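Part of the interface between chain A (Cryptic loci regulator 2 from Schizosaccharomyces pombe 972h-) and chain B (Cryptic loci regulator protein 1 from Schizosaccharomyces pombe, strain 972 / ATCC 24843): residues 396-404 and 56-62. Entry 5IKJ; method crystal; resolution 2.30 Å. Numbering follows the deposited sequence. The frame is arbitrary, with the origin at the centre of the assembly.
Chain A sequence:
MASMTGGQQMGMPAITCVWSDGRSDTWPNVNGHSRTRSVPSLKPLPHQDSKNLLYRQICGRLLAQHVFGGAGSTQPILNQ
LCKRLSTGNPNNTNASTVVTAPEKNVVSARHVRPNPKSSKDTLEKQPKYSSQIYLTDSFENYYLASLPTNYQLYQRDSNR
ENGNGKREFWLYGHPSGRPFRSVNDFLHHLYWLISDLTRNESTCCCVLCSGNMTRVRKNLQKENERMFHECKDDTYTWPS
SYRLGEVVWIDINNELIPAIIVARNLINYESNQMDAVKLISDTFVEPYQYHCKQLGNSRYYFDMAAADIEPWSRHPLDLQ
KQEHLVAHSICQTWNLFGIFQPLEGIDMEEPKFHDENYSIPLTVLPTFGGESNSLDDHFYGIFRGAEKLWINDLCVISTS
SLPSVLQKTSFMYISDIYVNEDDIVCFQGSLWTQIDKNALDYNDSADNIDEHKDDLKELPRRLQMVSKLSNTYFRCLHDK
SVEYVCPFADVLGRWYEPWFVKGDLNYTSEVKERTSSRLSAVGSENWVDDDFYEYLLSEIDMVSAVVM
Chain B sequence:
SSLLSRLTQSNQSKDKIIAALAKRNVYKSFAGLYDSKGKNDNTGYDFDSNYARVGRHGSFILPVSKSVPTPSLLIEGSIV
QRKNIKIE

Chain A, residues 396-404: VISTSSLPS
Chain B (56-62) RHGSFIL

The chain A stretch leaves a β-strand at Val396(A) and Ile397(A) and continues as loop, whereas the facing chain B segment makes a turn from Arg56(B) to Ser59(B) and runs extended through Phe60(B) and Ile61(B). Together they bury 349 Å², with the largest shares from Ile61(B) (82 Å²) and Ser401(A) (74 Å²). In register, the CA of Ser401(A) lies 5.4 Å from the CA of Gly58(B), and the CA of Leu402(A) 6.3 Å from the CA of Ile61(B); the two paths run in broadly the same direction.

Ile61(B) is the principal bump. Its CA-to-CB bond points toward chain A, and with phi/psi -113/113 and both chi angles t (170°, 172°) the side chain reaches into a hollow lined by Ile397(A), Leu402(A) and the Ser401(A) backbone. Its CD1 meets CD1 of Ile397(A) at 4.0 Å. Its CG2 packs tightly, 3.4 Å from CD1 of Leu402(A) and 3.6 Å from O of Ser401(A), with CD of Pro403(A) looser at 4.5 Å. Both lining side chains start sideways and bring their ends nearer: Ile397(A) is p,t (65°, 175°), and Leu402(A) is t,p (168°, 82°) on an extended backbone (-174/131).

The second bump is Ser401(A) (phi/psi -87/92, chi1 -52°, m), set against the end of a type II turn from Arg56(B) to Ser59(B). Its OG donates a 2.8 Å hydrogen bond to O of Gly58(B), while its CB lies 3.2 Å from O of Ser59(B). Gly58(B) occupies a positive-phi position (62/20), which by itself favours glycine; an ideal CB there would sit 3.7 Å from OG of Ser401(A). The CA-to-CB bond of Ser59(B) points away from chain A, and its OG (chi1 55°, p) donates a 3.1 Å hydrogen bond to O of Arg56(B), bridging the turn.

Beside the turn, the CA-to-CB bond of His57(B) (-65/153; chi1 -155°, chi2 -75°) points sideways, but its ring comes nearer chain A, where OG of Ser398(A) (chi1 -58°, m) approaches CE1 of His57(B) obliquely at 3.6 Å.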

# COMPACT_ATOMS: atom_id res chain seq x y z
N VAL A 396 2.06 -6.25 -19.24
CA VAL A 396 2.35 -6.58 -20.63
C VAL A 396 2.65 -5.29 -21.38
O VAL A 396 2.01 -4.26 -21.16
CB VAL A 396 1.17 -7.33 -21.27
CG1 VAL A 396 1.45 -7.65 -22.73
CG2 VAL A 396 0.86 -8.61 -20.49
N ILE A 397 3.63 -5.35 -22.29
CA ILE A 397 4.02 -4.20 -23.09
C ILE A 397 4.11 -4.62 -24.55
O ILE A 397 4.30 -5.79 -24.88
CB ILE A 397 5.36 -3.57 -22.64
CG1 ILE A 397 6.51 -4.55 -22.85
CG2 ILE A 397 5.27 -3.14 -21.18
CD1 ILE A 397 7.88 -3.98 -22.55
N SER A 398 3.96 -3.63 -25.44
CA SER A 398 4.16 -3.87 -26.86
C SER A 398 5.58 -4.34 -27.13
O SER A 398 6.54 -3.74 -26.64
CB SER A 398 3.87 -2.60 -27.66
OG SER A 398 2.55 -2.14 -27.42
N THR A 399 5.71 -5.42 -27.89
CA THR A 399 7.01 -5.92 -28.32
C THR A 399 7.35 -5.52 -29.75
O THR A 399 8.44 -5.86 -30.23
CB THR A 399 7.06 -7.45 -28.20
OG1 THR A 399 5.97 -8.02 -28.93
CG2 THR A 399 6.98 -7.87 -26.74
N SER A 400 6.46 -4.80 -30.43
CA SER A 400 6.67 -4.42 -31.82
C SER A 400 7.99 -3.68 -32.00
O SER A 400 8.93 -4.22 -32.60
CB SER A 400 5.51 -3.56 -32.32
OG SER A 400 5.34 -2.42 -31.49
N SER A 401 8.07 -2.46 -31.49
CA SER A 401 9.28 -1.64 -31.60
C SER A 401 10.18 -2.00 -30.43
O SER A 401 10.09 -1.43 -29.34
CB SER A 401 8.93 -0.16 -31.62
OG SER A 401 7.95 0.11 -32.61
N LEU A 402 11.08 -2.96 -30.66
CA LEU A 402 11.88 -3.54 -29.59
C LEU A 402 12.90 -4.49 -30.20
O LEU A 402 12.53 -5.33 -31.03
CB LEU A 402 10.96 -4.25 -28.59
CG LEU A 402 11.52 -5.19 -27.52
CD1 LEU A 402 12.02 -4.44 -26.30
CD2 LEU A 402 10.43 -6.17 -27.11
N PRO A 403 14.19 -4.39 -29.84
CA PRO A 403 15.22 -5.20 -30.52
C PRO A 403 14.91 -6.69 -30.57
O PRO A 403 14.12 -7.20 -29.77
CB PRO A 403 16.49 -4.92 -29.70
CG PRO A 403 16.02 -4.31 -28.42
CD PRO A 403 14.78 -3.56 -28.77
N SER A 404 15.53 -7.39 -31.52
CA SER A 404 15.29 -8.82 -31.68
C SER A 404 15.62 -9.59 -30.41
O SER A 404 15.03 -10.65 -30.17
CB SER A 404 16.12 -9.35 -32.85
OG SER A 404 15.74 -8.74 -34.07
N ARG B 56 4.02 8.40 -26.94
CA ARG B 56 3.88 7.95 -28.32
C ARG B 56 3.97 6.43 -28.39
O ARG B 56 4.94 5.83 -27.91
CB ARG B 56 4.95 8.58 -29.21
CG ARG B 56 4.82 8.16 -30.67
CD ARG B 56 5.61 9.06 -31.61
NE ARG B 56 5.31 10.48 -31.43
CZ ARG B 56 4.14 11.05 -31.70
NH1 ARG B 56 3.12 10.33 -32.16
NH2 ARG B 56 3.97 12.35 -31.51
N HIS B 57 2.97 5.82 -29.01
CA HIS B 57 2.97 4.38 -29.23
C HIS B 57 4.09 3.98 -30.18
O HIS B 57 4.53 4.77 -31.02
CB HIS B 57 1.62 3.94 -29.80
CG HIS B 57 1.27 2.51 -29.53
ND1 HIS B 57 1.86 1.46 -30.20
CD2 HIS B 57 0.38 1.96 -28.67
CE1 HIS B 57 1.35 0.32 -29.75
NE2 HIS B 57 0.46 0.60 -28.82
N GLY B 58 4.56 2.75 -30.03
CA GLY B 58 5.54 2.20 -30.95
C GLY B 58 6.87 2.93 -30.98
O GLY B 58 7.62 2.80 -31.95
N SER B 59 7.18 3.70 -29.94
CA SER B 59 8.46 4.40 -29.87
C SER B 59 9.56 3.38 -29.53
O SER B 59 9.33 2.17 -29.45
CB SER B 59 8.39 5.53 -28.85
OG SER B 59 7.96 5.06 -27.59
N PHE B 60 10.77 3.88 -29.32
CA PHE B 60 11.88 3.02 -28.92
C PHE B 60 11.90 2.85 -27.41
O PHE B 60 11.52 3.75 -26.65
CB PHE B 60 13.22 3.60 -29.39
CG PHE B 60 13.55 3.27 -30.83
CD1 PHE B 60 13.74 1.96 -31.22
CD2 PHE B 60 13.68 4.27 -31.77
CE1 PHE B 60 14.04 1.65 -32.53
CE2 PHE B 60 13.99 3.97 -33.08
CZ PHE B 60 14.17 2.66 -33.47
N ILE B 61 12.35 1.68 -26.98
CA ILE B 61 12.39 1.30 -25.57
C ILE B 61 13.86 1.18 -25.19
O ILE B 61 14.57 0.30 -25.68
CB ILE B 61 11.63 -0.01 -25.31
CG1 ILE B 61 11.88 -0.51 -23.88
CG2 ILE B 61 11.99 -1.07 -26.35
CD1 ILE B 61 11.01 -1.70 -23.49
N LEU B 62 14.32 2.08 -24.32
CA LEU B 62 15.75 2.30 -24.15
C LEU B 62 16.24 1.77 -22.81
O LEU B 62 15.51 1.81 -21.81
CB LEU B 62 16.07 3.79 -24.25
CG LEU B 62 15.45 4.50 -25.46
CD1 LEU B 62 15.60 6.00 -25.34
CD2 LEU B 62 16.07 3.98 -26.75